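YUKD protein (Bacillus subtilis, PDB 2BPS) is a ubiquitin-like protein of the EsaB family, required for YukE secretion and probably a component or regulator of the ESX/ESAT-6-like secretion system. Local coordinates at residues V29-V32 and I33-A36. Residues are numbered along the deposited sequence; the frame is centred on the assembly and turned at random.
Sequences VKKV and IDIA
I35 N donates to K31 O at 3.1 Å and A36 N to V32 O at 2.9 Å, so the early part of helix 31-39 is tied by i to i+4 bonds. One step earlier the pattern is tighter: K30 O takes I33 N at 2.7 Å, an i to i+3 bond, and reaches D34 N by a weak bond.

On the solvent side of this turn, K31 and D34 illustrate the i to i+3 pairing of opposite charges. The lysine chain bends about its CB-CG bond (chi2 -49°) and crosses the aspartate at about a right angle, bringing NZ to 3.9 Å from D34 OD1, a long salt bridge. D34 CG is anti to its carbonyl carbon, close to its own N (chi1 -60°), which turns the carboxylate back toward the start of the helix. With an alanine here, the K31 ammonium would probably lose this acidic mate, distant as it is, and its chain would be freer to turn. The carboxylate may also interact favourably with the dipole of the N-terminal turn. Next along the chain, I35 sets its CG1 branch against the K31 backbone, with CG1 3.2 Å from K31 O.

The other side of the helix is apolar and packs on the mixed sheet of the ubiquitin-like fold. V32 rests on I7 and I9 of strand 4-10 and on L78 of strand 77-80, A36 meets I80 of strand 77-80, and I33 bridges that residue and I52 of strand 51-54.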
# COMPACT_ATOMS: atom_id res chain seq x y z
N VAL A 29 -5.51 3.97 2.31
CA VAL A 29 -4.44 2.98 2.26
C VAL A 29 -4.85 1.85 1.31
O VAL A 29 -4.02 1.23 0.64
CB VAL A 29 -4.18 2.42 3.67
CG1 VAL A 29 -3.27 1.21 3.60
CG2 VAL A 29 -3.54 3.50 4.52
N LYS A 30 -6.15 1.61 1.25
CA LYS A 30 -6.73 0.58 0.41
C LYS A 30 -6.41 0.72 -1.08
O LYS A 30 -6.20 -0.28 -1.77
CB LYS A 30 -8.24 0.58 0.64
CG LYS A 30 -9.04 -0.32 -0.28
CD LYS A 30 -10.49 -0.38 0.17
CE LYS A 30 -11.10 1.01 0.30
NZ LYS A 30 -12.50 0.93 0.78
N LYS A 31 -6.37 1.96 -1.58
CA LYS A 31 -6.10 2.19 -3.00
C LYS A 31 -4.85 1.46 -3.48
O LYS A 31 -4.81 0.96 -4.59
CB LYS A 31 -5.92 3.68 -3.30
CG LYS A 31 -6.95 4.27 -4.26
CD LYS A 31 -7.14 3.44 -5.52
CE LYS A 31 -8.26 4.02 -6.39
NZ LYS A 31 -8.67 3.08 -7.48
N VAL A 32 -3.83 1.44 -2.63
CA VAL A 32 -2.59 0.76 -2.96
C VAL A 32 -2.89 -0.69 -3.34
O VAL A 32 -2.22 -1.27 -4.20
CB VAL A 32 -1.61 0.77 -1.75
CG1 VAL A 32 -0.58 -0.34 -1.90
CG2 VAL A 32 -0.90 2.11 -1.67
N ILE A 33 -3.91 -1.27 -2.72
CA ILE A 33 -4.26 -2.65 -3.00
C ILE A 33 -4.96 -2.85 -4.35
O ILE A 33 -4.66 -3.81 -5.08
CB ILE A 33 -5.11 -3.23 -1.87
CG1 ILE A 33 -4.37 -3.07 -0.54
CG2 ILE A 33 -5.34 -4.71 -2.09
CD1 ILE A 33 -5.13 -3.58 0.64
N ASP A 34 -5.88 -1.95 -4.68
CA ASP A 34 -6.58 -2.05 -5.96
C ASP A 34 -5.54 -1.98 -7.07
O ASP A 34 -5.50 -2.83 -7.96
CB ASP A 34 -7.55 -0.88 -6.12
CG ASP A 34 -8.61 -0.86 -5.02
OD1 ASP A 34 -9.38 0.12 -4.98
OD2 ASP A 34 -8.66 -1.83 -4.22
N ILE A 35 -4.70 -0.96 -6.99
CA ILE A 35 -3.64 -0.75 -7.95
C ILE A 35 -2.72 -1.97 -8.03
O ILE A 35 -2.37 -2.43 -9.12
CB ILE A 35 -2.81 0.48 -7.57
CG1 ILE A 35 -3.73 1.71 -7.56
CG2 ILE A 35 -1.65 0.66 -8.54
CD1 ILE A 35 -3.01 3.01 -7.29
N ALA A 36 -2.33 -2.48 -6.87
CA ALA A 36 -1.45 -3.64 -6.82
C ALA A 36 -2.00 -4.78 -7.67
O ALA A 36 -1.28 -5.34 -8.49
CB ALA A 36 -1.28 -4.09 -5.40